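Long-range contacts in protein similar to metal-dependent hydrolase (Staphylococcus aureus subsp. aureus Mu50, PDB 3ESH), which is probably a metal-dependent hydrolase of the metallo-beta-lactamase superfamily, although its substrate and natural reaction are not established: residues N45-I51 / L248-E253; H185-I191 / H203-I207. All coordinates share one frame; numbering follows the deposited sequence.

Contact 1 of 2, residues N45-I51 / L248-E253; sequences NLPTHPI and LFYHDE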
loop_
_atom_site.group_PDB
_atom_site.type_symbol
_atom_site.label_atom_id
_atom_site.label_comp_id
_atom_site.label_asym_id
_atom_site.label_seq_id
_atom_site.Cartn_x
_atom_site.Cartn_y
_atom_site.Cartn_z
ATOM N N ASN A 45 38.479 -0.120 -5.008
ATOM C CA ASN A 45 38.755 0.875 -3.991
ATOM C C ASN A 45 37.727 1.985 -3.932
ATOM O O ASN A 45 37.507 2.690 -4.918
ATOM C CB ASN A 45 40.135 1.485 -4.206
ATOM C CG ASN A 45 40.587 2.295 -3.021
ATOM O OD1 ASN A 45 40.740 1.761 -1.922
ATOM N ND2 ASN A 45 40.793 3.597 -3.226
ATOM N N LEU A 46 37.115 2.152 -2.762
ATOM C CA LEU A 46 36.103 3.174 -2.568
ATOM C C LEU A 46 36.403 4.152 -1.446
ATOM O O LEU A 46 36.217 3.839 -0.267
ATOM C CB LEU A 46 34.738 2.543 -2.287
ATOM C CG LEU A 46 34.036 1.712 -3.362
ATOM C CD1 LEU A 46 32.808 1.097 -2.740
ATOM C CD2 LEU A 46 33.662 2.573 -4.570
ATOM N N PRO A 47 36.876 5.356 -1.795
ATOM C CA PRO A 47 37.166 6.342 -0.758
ATOM C C PRO A 47 35.859 6.675 -0.018
ATOM O O PRO A 47 34.768 6.563 -0.583
ATOM C CB PRO A 47 37.659 7.557 -1.547
ATOM C CG PRO A 47 38.247 6.954 -2.765
ATOM C CD PRO A 47 37.294 5.841 -3.118
ATOM N N THR A 48 35.986 7.070 1.244
ATOM C CA THR A 48 34.834 7.496 2.029
ATOM C C THR A 48 35.210 8.938 2.400
ATOM O O THR A 48 35.683 9.208 3.505
ATOM C CB THR A 48 34.648 6.631 3.295
ATOM O OG1 THR A 48 35.825 6.720 4.117
ATOM C CG2 THR A 48 34.410 5.171 2.922
ATOM N N HIS A 49 35.024 9.844 1.442
ATOM C CA HIS A 49 35.379 11.256 1.604
ATOM C C HIS A 49 34.192 12.207 1.774
ATOM O O HIS A 49 33.512 12.555 0.812
ATOM C CB HIS A 49 36.215 11.738 0.407
ATOM C CG HIS A 49 37.536 11.042 0.250
ATOM N ND1 HIS A 49 38.098 10.262 1.235
ATOM C CD2 HIS A 49 38.401 11.014 -0.792
ATOM C CE1 HIS A 49 39.254 9.776 0.804
ATOM N NE2 HIS A 49 39.458 10.217 -0.421
ATOM N N PRO A 50 33.931 12.651 3.010
ATOM C CA PRO A 50 32.804 13.566 3.199
ATOM C C PRO A 50 32.917 14.839 2.363
ATOM O O PRO A 50 34.002 15.236 1.966
ATOM C CB PRO A 50 32.838 13.829 4.695
ATOM C CG PRO A 50 33.282 12.498 5.229
ATOM C CD PRO A 50 34.441 12.172 4.305
ATOM N N ILE A 51 31.780 15.476 2.103
ATOM C CA ILE A 51 31.747 16.689 1.308
ATOM C C ILE A 51 31.536 17.919 2.170
ATOM O O ILE A 51 30.478 18.092 2.771
ATOM C CB ILE A 51 30.625 16.600 0.244
ATOM C CG1 ILE A 51 30.900 15.411 -0.678
ATOM C CG2 ILE A 51 30.520 17.908 -0.539
ATOM C CD1 ILE A 51 29.842 15.174 -1.734
ATOM N N LEU A 248 28.576 15.468 -7.668
ATOM C CA LEU A 248 29.583 15.283 -6.628
ATOM C C LEU A 248 29.601 13.820 -6.177
ATOM O O LEU A 248 28.555 13.172 -6.087
ATOM C CB LEU A 248 29.284 16.185 -5.435
ATOM C CG LEU A 248 29.111 17.678 -5.731
ATOM C CD1 LEU A 248 28.908 18.457 -4.431
ATOM C CD2 LEU A 248 30.332 18.186 -6.472
ATOM N N PHE A 249 30.792 13.302 -5.890
ATOM C CA PHE A 249 30.944 11.922 -5.468
ATOM C C PHE A 249 31.621 11.775 -4.125
ATOM O O PHE A 249 32.440 12.599 -3.731
ATOM C CB PHE A 249 31.705 11.147 -6.531
ATOM C CG PHE A 249 30.954 11.028 -7.821
ATOM C CD1 PHE A 249 29.946 10.065 -7.964
ATOM C CD2 PHE A 249 31.194 11.925 -8.868
ATOM C CE1 PHE A 249 29.188 9.999 -9.127
ATOM C CE2 PHE A 249 30.445 11.863 -10.032
ATOM C CZ PHE A 249 29.434 10.900 -10.165
ATOM N N TYR A 250 31.260 10.709 -3.427
ATOM C CA TYR A 250 31.776 10.421 -2.103
ATOM C C TYR A 250 32.669 9.196 -2.184
ATOM O O TYR A 250 33.655 9.101 -1.463
ATOM C CB TYR A 250 30.592 10.144 -1.166
ATOM C CG TYR A 250 30.927 9.703 0.248
ATOM C CD1 TYR A 250 31.103 10.635 1.272
ATOM C CD2 TYR A 250 30.997 8.349 0.576
ATOM C CE1 TYR A 250 31.327 10.224 2.591
ATOM C CE2 TYR A 250 31.218 7.931 1.887
ATOM C CZ TYR A 250 31.380 8.874 2.890
ATOM O OH TYR A 250 31.566 8.451 4.184
ATOM N N HIS A 251 32.304 8.276 -3.079
ATOM C CA HIS A 251 33.016 7.009 -3.269
ATOM C C HIS A 251 33.930 6.879 -4.482
ATOM O O HIS A 251 34.690 5.909 -4.563
ATOM C CB HIS A 251 32.027 5.838 -3.367
ATOM C CG HIS A 251 31.423 5.426 -2.064
ATOM N ND1 HIS A 251 32.171 5.252 -0.922
ATOM C CD2 HIS A 251 30.155 5.093 -1.740
ATOM C CE1 HIS A 251 31.386 4.825 0.053
ATOM N NE2 HIS A 251 30.156 4.720 -0.421
ATOM N N ASP A 252 33.852 7.792 -5.441
ATOM C CA ASP A 252 34.686 7.636 -6.630
ATOM C C ASP A 252 36.170 7.918 -6.351
ATOM O O ASP A 252 36.535 9.014 -5.945
ATOM C CB ASP A 252 34.149 8.523 -7.768
ATOM C CG ASP A 252 34.588 8.040 -9.141
ATOM O OD1 ASP A 252 33.756 8.048 -10.077
ATOM O OD2 ASP A 252 35.771 7.654 -9.281
ATOM N N GLU A 253 37.022 6.925 -6.579
ATOM C CA GLU A 253 38.451 7.087 -6.328
ATOM C C GLU A 253 39.168 8.068 -7.245
ATOM O O GLU A 253 40.114 8.726 -6.819
ATOM C CB GLU A 253 39.183 5.742 -6.405
ATOM C CG GLU A 253 39.151 5.074 -7.779
ATOM C CD GLU A 253 39.935 3.759 -7.830
ATOM O OE1 GLU A 253 39.608 2.907 -8.700
ATOM O OE2 GLU A 253 40.873 3.582 -7.019
HETATM O O HOH W 1 39.674 0.373 -7.644
HETATM O O HOH W 2 33.609 13.324 -1.484
#
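The carbonyl of P47 meets the ring of H251 where, in this metallo-beta-lactamase fold, the small sheet of strands 15-19 and 43-47 and the loop after it lie against the loop between strands 246-248 and 255-259 of a seven-stranded sheet. The contact is tight in its middle. H251 ND1 donates to P47 O over 2.9 Å, tilted 26° from the carbonyl plane, and the CA-H of H251 points at the same oxygen, which receives one hydrogen bond and one CA-H...O contact from H251. Next to it H49 N gives a nearly straight bond to Y250 O (3.3 Å, 174° at the hydrogen). Y250 lays its ring against residues 48-50 because a chi1 of 175° swings CG away from the backbone N; H49 N stands over the middle of one face and T48 C nearer the rim, and the hydroxyl is held by D112 O. P50 CG touches the same ring at CE1, 4.0 Å away.

Towards N45 the packing gives way to a looser, partly exposed margin. P47 CG still rests on E253 CA, but the amide of N45 and the carboxylate of E253 make no direct hydrogen bond. A water instead links the backbone N of N45 to the carboxylate, accepting from N45 N at 2.9 Å and donating to E253 OE1 at 2.7 Å.

Contact 2 of 2, residues H185-I191 / H203-I207; sequences HSFGHTI and HMGDI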
loop_
_atom_site.group_PDB
_atom_site.type_symbol
_atom_site.label_atom_id
_atom_site.label_comp_id
_atom_site.label_asym_id
_atom_site.label_seq_id
_atom_site.Cartn_x
_atom_site.Cartn_y
_atom_site.Cartn_z
ATOM N N HIS A 185 18.702 2.532 -2.682
ATOM C CA HIS A 185 19.857 1.911 -2.034
ATOM C C HIS A 185 19.474 1.549 -0.615
ATOM O O HIS A 185 19.867 0.521 -0.068
ATOM C CB HIS A 185 21.020 2.898 -1.968
ATOM C CG HIS A 185 22.223 2.365 -1.258
ATOM N ND1 HIS A 185 23.098 1.474 -1.839
ATOM C CD2 HIS A 185 22.681 2.576 0.000
ATOM C CE1 HIS A 185 24.044 1.162 -0.974
ATOM N NE2 HIS A 185 23.816 1.816 0.151
ATOM N N SER A 186 18.688 2.430 -0.027
ATOM C CA SER A 186 18.232 2.274 1.340
ATOM C C SER A 186 16.778 2.714 1.337
ATOM O O SER A 186 16.387 3.501 0.495
ATOM C CB SER A 186 19.054 3.206 2.229
ATOM O OG SER A 186 18.891 2.864 3.567
ATOM N N PHE A 187 15.968 2.225 2.263
ATOM C CA PHE A 187 14.586 2.666 2.255
ATOM C C PHE A 187 14.528 4.144 2.555
ATOM O O PHE A 187 13.644 4.847 2.069
ATOM C CB PHE A 187 13.734 1.946 3.288
ATOM C CG PHE A 187 12.285 2.312 3.205
ATOM C CD1 PHE A 187 11.474 1.749 2.221
ATOM C CD2 PHE A 187 11.754 3.287 4.037
ATOM C CE1 PHE A 187 10.158 2.156 2.068
ATOM C CE2 PHE A 187 10.442 3.702 3.894
ATOM C CZ PHE A 187 9.639 3.142 2.906
ATOM N N GLY A 188 15.475 4.623 3.350
ATOM C CA GLY A 188 15.488 6.029 3.703
ATOM C C GLY A 188 16.582 6.819 3.027
ATOM O O GLY A 188 16.844 7.962 3.401
ATOM N N HIS A 189 17.215 6.236 2.014
ATOM C CA HIS A 189 18.294 6.924 1.328
ATOM C C HIS A 189 17.871 8.293 0.822
ATOM O O HIS A 189 16.761 8.466 0.313
ATOM C CB HIS A 189 18.814 6.074 0.182
ATOM C CG HIS A 189 20.013 6.656 -0.501
ATOM N ND1 HIS A 189 19.921 7.682 -1.413
ATOM C CD2 HIS A 189 21.328 6.348 -0.403
ATOM C CE1 HIS A 189 21.129 7.984 -1.856
ATOM N NE2 HIS A 189 21.997 7.188 -1.260
ATOM N N THR A 190 18.789 9.253 0.953
ATOM C CA THR A 190 18.567 10.643 0.580
ATOM C C THR A 190 19.645 11.223 -0.352
ATOM O O THR A 190 20.813 10.849 -0.284
ATOM C CB THR A 190 18.486 11.517 1.883
ATOM O OG1 THR A 190 17.419 11.042 2.714
ATOM C CG2 THR A 190 18.248 12.988 1.561
ATOM N N ILE A 191 19.244 12.135 -1.232
ATOM C CA ILE A 191 20.184 12.791 -2.126
ATOM C C ILE A 191 20.172 14.269 -1.751
ATOM O O ILE A 191 19.213 14.755 -1.178
ATOM C CB ILE A 191 19.788 12.621 -3.612
ATOM C CG1 ILE A 191 18.472 13.326 -3.897
ATOM C CG2 ILE A 191 19.637 11.138 -3.946
ATOM C CD1 ILE A 191 18.320 13.712 -5.324
ATOM N N HIS A 203 24.623 15.597 -5.172
ATOM C CA HIS A 203 25.293 14.408 -4.692
ATOM C C HIS A 203 24.185 13.385 -4.528
ATOM O O HIS A 203 23.352 13.511 -3.638
ATOM C CB HIS A 203 25.973 14.647 -3.346
ATOM C CG HIS A 203 26.542 13.402 -2.742
ATOM N ND1 HIS A 203 27.430 12.593 -3.412
ATOM C CD2 HIS A 203 26.313 12.810 -1.546
ATOM C CE1 HIS A 203 27.724 11.546 -2.658
ATOM N NE2 HIS A 203 27.059 11.656 -1.526
HETATM N N MSE A 204 24.172 12.381 -5.395
HETATM C CA MSE A 204 23.147 11.351 -5.344
HETATM C C MSE A 204 23.479 10.164 -4.437
HETATM O O MSE A 204 22.882 9.096 -4.558
HETATM C CB MSE A 204 22.813 10.897 -6.766
HETATM C CG MSE A 204 21.882 11.882 -7.423
HETATM SE SE MSE A 204 21.668 11.590 -9.269
HETATM C CE MSE A 204 20.764 9.921 -9.181
ATOM N N GLY A 205 24.415 10.368 -3.507
ATOM C CA GLY A 205 24.775 9.296 -2.596
ATOM C C GLY A 205 25.000 7.943 -3.267
ATOM O O GLY A 205 25.492 7.877 -4.385
ATOM N N ASP A 206 24.623 6.863 -2.584
ATOM C CA ASP A 206 24.835 5.528 -3.126
ATOM C C ASP A 206 23.859 5.086 -4.214
ATOM O O ASP A 206 23.761 3.906 -4.530
ATOM C CB ASP A 206 24.867 4.500 -1.993
ATOM C CG ASP A 206 26.161 4.549 -1.206
ATOM O OD1 ASP A 206 27.100 5.243 -1.649
ATOM O OD2 ASP A 206 26.255 3.891 -0.146
ATOM N N ILE A 207 23.147 6.045 -4.787
ATOM C CA ILE A 207 22.215 5.762 -5.860
ATOM C C ILE A 207 22.968 6.113 -7.163
ATOM O O ILE A 207 22.492 5.864 -8.269
ATOM C CB ILE A 207 20.884 6.577 -5.668
ATOM C CG1 ILE A 207 19.698 5.631 -5.764
ATOM C CG2 ILE A 207 20.734 7.656 -6.717
ATOM C CD1 ILE A 207 19.802 4.443 -4.851
#
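H185 and H189 both carry CG anti to the backbone N (chi1 177° in H185), and these torsions send two imidazoles from one short loop towards D206, whose own CG lies beside its backbone N. The loop, with a type I turn from S186 to H189, leads into strand 190-196, and the facing residues follow strand 199-203, its antiparallel neighbour in a mixed sheet. In a metallo-beta-lactamase fold such loops at strand ends commonly supply metal ligands; here H185 and D206, together with H110, appear to direct donor atoms at one vacant point, consistent with an empty metal site.

The two histidines use D206 differently. H185 offers a ring face: D206 CB sits 3.4 Å from the ring centroid, almost on the normal, a CH-pi contact. The carboxylate is turned 76° from the imidazole plane, and although D206 OD2 comes within 3.2 Å of H185 NE2, the angle is too poor for a hydrogen bond. H185 ND1 is instead bonded to OD1 of D223, which would be second-shell to such a site and helps fix the ring's rotation.

H189 turns its edge to the D206 backbone, and H189 NE2 accepts a weak, bent bond from D206 N (3.0 Å, 127°). Its other nitrogen, ND1, is bonded to S182 OG, so both ring nitrogens have partners, the one at NE2 weak. M204 O approaches the same ring edge at CE1, while also receiving the backbone N-H of I207.

Apolar packing flanks the polar centre on the strand side, where I191 CG2 rests on M204 CA at 3.8 Å and lies 4.2 Å from CG of this selenomethionine.

Contact 2 is nested within the chain loop that contact 1 closes, and their centres lie 14 Å apart. They meet directly through H203, which ends strand 199-203 beside strand 246-248: its ND1 probably hydrogen-bonds L248 O at 3.0 Å, while Y250 CB packs 3.5 Å from H203 CE1 and I51 CD1 touches the other end of the ring at CG. The second junction lies at the possible metal site. H251 CD2 approaches D206 OD1 to 3.1 Å, which places the imidazole held by P47 in contact 1 against a putative ligand from contact 2. H251 therefore probably lines the possible metal site.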